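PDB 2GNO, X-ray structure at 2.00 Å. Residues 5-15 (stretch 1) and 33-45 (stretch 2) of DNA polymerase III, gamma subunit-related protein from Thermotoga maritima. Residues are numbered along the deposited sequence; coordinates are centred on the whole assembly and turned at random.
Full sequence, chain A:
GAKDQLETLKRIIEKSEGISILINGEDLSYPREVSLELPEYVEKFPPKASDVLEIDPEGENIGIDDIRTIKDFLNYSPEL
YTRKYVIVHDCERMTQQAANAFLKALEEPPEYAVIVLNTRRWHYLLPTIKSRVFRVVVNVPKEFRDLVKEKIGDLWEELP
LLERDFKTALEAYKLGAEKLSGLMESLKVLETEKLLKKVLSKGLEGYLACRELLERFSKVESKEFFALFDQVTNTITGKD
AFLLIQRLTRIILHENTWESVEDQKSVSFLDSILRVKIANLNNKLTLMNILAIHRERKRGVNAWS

Stretch 1, residues 5-15: QLETLKRIIEK
Stretch 2 33-45: EVSLELPEYVEKF

Two helices of one chain, residues 5-14 and 33-43, cross with their N-to-C directions 66° apart (signed crossing angle -66°) and their axes 9.6 Å apart at closest approach. The first is a regular α-helix, leaving helical phi/psi at Lys15 (-110/35). The second begins before Glu33 and is kinked around Pro39: proline has no amide hydrogen to give, and the N of Glu40 also lacks a bond to the preceding turn. The i to i-4 pattern resumes with Tyr41 N to Glu37 O (3.1 Å), and Lys44 ends the helix with positive phi (56/41).

Two points fix the register: the CA atoms of Leu6 and Leu38 lie 6.8 Å apart, and those of Lys10 and Val42 only 5.3 Å. Small, beta-branched Val42 (chi1 t) suits this tight approach, with its CG2 4.2 Å from Lys10 CB.

Leu6, Leu9 and Ile13, each m,t, direct their CA-to-CB bonds toward the second helix. Leu6 CD2 enters a hollow between Val34 CG1 and Leu38 CD1, 4.1 Å from each. Leu38 (t,p) starts sideways, but its branched end swings inward and both methyls lie against Leu9 and Ile13, the closest pairs being Leu38 CD1 to Leu9 CD1 at 3.9 Å and Leu38 CD2 to Ile13 CD1 at 4.0 Å. Ile13 CD1 also reaches Val42 CG2 at 3.9 Å, so the isoleucine tip fits between leucine and valine methyls. Branched aliphatic side chains can interlock in this way without leaving a polar group unpaired in the buried layer.

Tyr41 (chi1 t, chi2 85°) lays its broad ring beside the first helix. Leu6 CB sits over one face, 3.6 Å from the Tyr41 ring centroid and 12° off the normal, a CH-pi contact. The ring's length carries the hydroxyl out to Glu7, where Tyr41 OH donates a 2.6 Å hydrogen bond to Glu7 OE1 near the ring plane. Glu7 (t,p, chi3 32°) starts sideways and bends to meet it. A water donates to Glu7 OE1 (2.7 Å) and accepts from Lys44 NZ (2.7 Å), bridging the stretches.

Lys10 is extended (t,t,t,m), its long methylene chain covering the polar edge of the contact: CD lies 3.9 Å from Tyr41 CE2 and CE 3.6 Å from Val42 O. Its NZ forms a salt bridge one turn along its own helix, 2.9 Å from Glu14 OE1 (Glu14 m,t, chi3 -24°). Lys44 (m,m,t,t) folds back so that its CE meets Lys10 CE at 3.8 Å, while Lys44 NZ makes a weak 2.9 Å hydrogen bond to Tyr41 O.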

# COMPACT_ATOMS: atom_id res chain seq x y z
N GLN A 5 -9.50 8.53 17.03
CA GLN A 5 -8.51 9.25 16.22
C GLN A 5 -9.25 10.26 15.34
O GLN A 5 -8.99 11.46 15.43
CB GLN A 5 -7.68 8.30 15.34
CG GLN A 5 -6.41 8.93 14.73
CD GLN A 5 -5.25 9.05 15.72
OE1 GLN A 5 -4.84 8.06 16.33
NE2 GLN A 5 -4.67 10.23 15.81
N LEU A 6 -10.18 9.76 14.53
CA LEU A 6 -10.99 10.58 13.64
C LEU A 6 -11.70 11.73 14.37
O LEU A 6 -11.78 12.85 13.84
CB LEU A 6 -12.02 9.71 12.90
CG LEU A 6 -11.53 8.69 11.86
CD1 LEU A 6 -12.63 7.75 11.45
CD2 LEU A 6 -10.93 9.38 10.63
N GLU A 7 -12.18 11.47 15.60
CA GLU A 7 -12.88 12.48 16.40
C GLU A 7 -11.96 13.61 16.86
O GLU A 7 -12.39 14.76 16.92
CB GLU A 7 -13.60 11.83 17.60
CG GLU A 7 -14.60 12.75 18.33
CD GLU A 7 -15.73 13.27 17.41
OE1 GLU A 7 -16.14 12.54 16.48
OE2 GLU A 7 -16.23 14.39 17.65
N THR A 8 -10.71 13.28 17.19
CA THR A 8 -9.72 14.28 17.63
C THR A 8 -9.41 15.22 16.47
O THR A 8 -9.38 16.43 16.64
CB THR A 8 -8.47 13.60 18.18
OG1 THR A 8 -8.85 12.74 19.28
CG2 THR A 8 -7.46 14.63 18.69
N LEU A 9 -9.20 14.63 15.28
CA LEU A 9 -8.97 15.38 14.05
C LEU A 9 -10.12 16.30 13.68
O LEU A 9 -9.89 17.44 13.27
CB LEU A 9 -8.73 14.43 12.86
CG LEU A 9 -7.35 13.84 12.67
CD1 LEU A 9 -7.34 12.77 11.62
CD2 LEU A 9 -6.37 14.95 12.32
N LYS A 10 -11.33 15.76 13.76
CA LYS A 10 -12.56 16.49 13.45
C LYS A 10 -12.66 17.80 14.23
O LYS A 10 -12.98 18.84 13.65
CB LYS A 10 -13.79 15.59 13.75
CG LYS A 10 -15.13 16.23 13.45
CD LYS A 10 -16.27 15.27 13.65
CE LYS A 10 -17.62 15.93 13.43
NZ LYS A 10 -17.88 17.09 14.31
N ARG A 11 -12.34 17.73 15.52
CA ARG A 11 -12.37 18.88 16.41
C ARG A 11 -11.30 19.92 16.06
O ARG A 11 -11.59 21.13 16.08
CB ARG A 11 -12.18 18.40 17.85
CG ARG A 11 -13.27 17.44 18.31
N ILE A 12 -10.10 19.44 15.76
CA ILE A 12 -8.97 20.28 15.35
C ILE A 12 -9.34 21.00 14.06
O ILE A 12 -9.09 22.20 13.93
CB ILE A 12 -7.68 19.43 15.16
CG1 ILE A 12 -7.18 18.93 16.53
CG2 ILE A 12 -6.56 20.25 14.50
CD1 ILE A 12 -6.06 17.91 16.49
N ILE A 13 -9.92 20.25 13.12
CA ILE A 13 -10.38 20.77 11.84
C ILE A 13 -11.50 21.80 11.97
O ILE A 13 -11.46 22.83 11.30
CB ILE A 13 -10.85 19.63 10.88
CG1 ILE A 13 -9.64 18.87 10.35
CG2 ILE A 13 -11.62 20.19 9.63
CD1 ILE A 13 -9.96 17.60 9.60
N GLU A 14 -12.51 21.51 12.78
CA GLU A 14 -13.63 22.44 12.96
C GLU A 14 -13.27 23.80 13.61
O GLU A 14 -14.01 24.76 13.42
CB GLU A 14 -14.83 21.75 13.63
CG GLU A 14 -15.50 20.75 12.67
CD GLU A 14 -16.63 19.93 13.27
OE1 GLU A 14 -16.68 19.76 14.51
OE2 GLU A 14 -17.47 19.42 12.49
N LYS A 15 -12.15 23.87 14.34
CA LYS A 15 -11.67 25.13 14.93
C LYS A 15 -10.38 25.60 14.21
O LYS A 15 -9.48 26.17 14.84
CB LYS A 15 -11.50 25.02 16.46
CG LYS A 15 -12.79 24.56 17.16
CD LYS A 15 -12.84 24.78 18.66
CE LYS A 15 -13.08 26.26 19.02
NZ LYS A 15 -13.24 26.46 20.49
N GLU A 33 -6.02 5.18 4.33
CA GLU A 33 -7.45 4.93 4.64
C GLU A 33 -8.04 5.89 5.65
O GLU A 33 -9.21 6.25 5.55
CB GLU A 33 -7.66 3.49 5.09
CG GLU A 33 -7.37 2.49 3.99
CD GLU A 33 -8.26 2.67 2.79
OE1 GLU A 33 -9.48 2.84 2.94
OE2 GLU A 33 -7.73 2.62 1.67
N VAL A 34 -7.24 6.31 6.62
CA VAL A 34 -7.68 7.33 7.56
C VAL A 34 -7.93 8.65 6.78
O VAL A 34 -8.95 9.33 7.01
CB VAL A 34 -6.64 7.55 8.69
CG1 VAL A 34 -6.98 8.81 9.51
CG2 VAL A 34 -6.58 6.31 9.60
N SER A 35 -7.00 8.97 5.87
CA SER A 35 -7.08 10.16 5.02
C SER A 35 -8.34 10.17 4.16
O SER A 35 -9.03 11.18 4.09
CB SER A 35 -5.85 10.29 4.10
OG SER A 35 -4.65 10.31 4.86
N LEU A 36 -8.62 9.04 3.51
CA LEU A 36 -9.80 8.86 2.66
C LEU A 36 -11.15 8.93 3.36
O LEU A 36 -12.12 9.43 2.80
CB LEU A 36 -9.70 7.54 1.89
CG LEU A 36 -8.69 7.55 0.76
CD1 LEU A 36 -8.41 6.14 0.28
CD2 LEU A 36 -9.17 8.42 -0.39
N GLU A 37 -11.22 8.41 4.56
CA GLU A 37 -12.44 8.43 5.35
C GLU A 37 -12.60 9.73 6.14
O GLU A 37 -13.67 10.01 6.62
CB GLU A 37 -12.43 7.24 6.33
CG GLU A 37 -12.52 5.88 5.65
CD GLU A 37 -13.86 5.66 4.93
OE1 GLU A 37 -14.86 6.29 5.34
OE2 GLU A 37 -13.90 4.87 3.97
N LEU A 38 -11.57 10.56 6.22
CA LEU A 38 -11.65 11.77 7.02
C LEU A 38 -12.71 12.79 6.63
O LEU A 38 -13.43 13.25 7.49
CB LEU A 38 -10.27 12.45 7.14
CG LEU A 38 -10.13 13.66 8.06
CD1 LEU A 38 -10.56 13.29 9.45
CD2 LEU A 38 -8.68 14.11 8.10
N PRO A 39 -12.81 13.15 5.35
CA PRO A 39 -13.78 14.15 4.97
C PRO A 39 -15.23 13.80 5.31
O PRO A 39 -15.96 14.66 5.81
CB PRO A 39 -13.57 14.26 3.45
CG PRO A 39 -12.20 13.76 3.25
CD PRO A 39 -12.01 12.70 4.20
N GLU A 40 -15.63 12.56 5.03
CA GLU A 40 -16.97 12.11 5.37
C GLU A 40 -17.17 12.05 6.87
O GLU A 40 -18.25 12.34 7.36
CB GLU A 40 -17.31 10.79 4.72
CG GLU A 40 -18.66 10.26 5.14
CD GLU A 40 -19.17 9.14 4.27
OE1 GLU A 40 -18.56 8.80 3.25
OE2 GLU A 40 -20.20 8.61 4.64
N TYR A 41 -16.13 11.67 7.62
CA TYR A 41 -16.23 11.65 9.07
C TYR A 41 -16.46 13.06 9.63
O TYR A 41 -17.25 13.23 10.55
CB TYR A 41 -15.02 11.01 9.71
CG TYR A 41 -15.24 10.79 11.19
CD1 TYR A 41 -15.88 9.66 11.65
CD2 TYR A 41 -14.88 11.77 12.12
CE1 TYR A 41 -16.14 9.48 13.01
CE2 TYR A 41 -15.11 11.59 13.47
CZ TYR A 41 -15.74 10.45 13.91
OH TYR A 41 -15.98 10.27 15.26
N VAL A 42 -15.79 14.07 9.08
CA VAL A 42 -15.98 15.44 9.55
C VAL A 42 -17.32 16.02 9.10
O VAL A 42 -18.00 16.66 9.88
CB VAL A 42 -14.86 16.38 9.03
CG1 VAL A 42 -15.11 17.87 9.38
CG2 VAL A 42 -13.51 15.96 9.56
N GLU A 43 -17.69 15.78 7.85
CA GLU A 43 -18.87 16.35 7.27
C GLU A 43 -20.16 15.56 7.47
O GLU A 43 -21.23 16.12 7.26
CB GLU A 43 -18.64 16.53 5.77
CG GLU A 43 -17.43 17.40 5.40
CD GLU A 43 -17.64 18.90 5.62
OE1 GLU A 43 -18.79 19.34 5.79
OE2 GLU A 43 -16.64 19.62 5.59
N LYS A 44 -20.05 14.29 7.86
CA LYS A 44 -21.20 13.41 8.06
C LYS A 44 -22.04 13.36 6.81
O LYS A 44 -23.27 13.42 6.86
CB LYS A 44 -22.05 13.84 9.27
CG LYS A 44 -21.28 14.04 10.56
CD LYS A 44 -20.50 12.82 10.95
CE LYS A 44 -19.79 13.02 12.25
NZ LYS A 44 -18.88 11.90 12.55
N PHE A 45 -21.35 13.29 5.67
CA PHE A 45 -22.01 13.25 4.38
C PHE A 45 -20.95 12.70 3.43
O PHE A 45 -19.77 13.01 3.60
CB PHE A 45 -22.45 14.65 3.96
CG PHE A 45 -23.53 14.66 2.92
CD1 PHE A 45 -24.86 14.54 3.29
CD2 PHE A 45 -23.22 14.81 1.57
CE1 PHE A 45 -25.87 14.54 2.36
CE2 PHE A 45 -24.23 14.81 0.63
CZ PHE A 45 -25.56 14.68 1.01
O HOH W 1 -18.46 12.77 15.09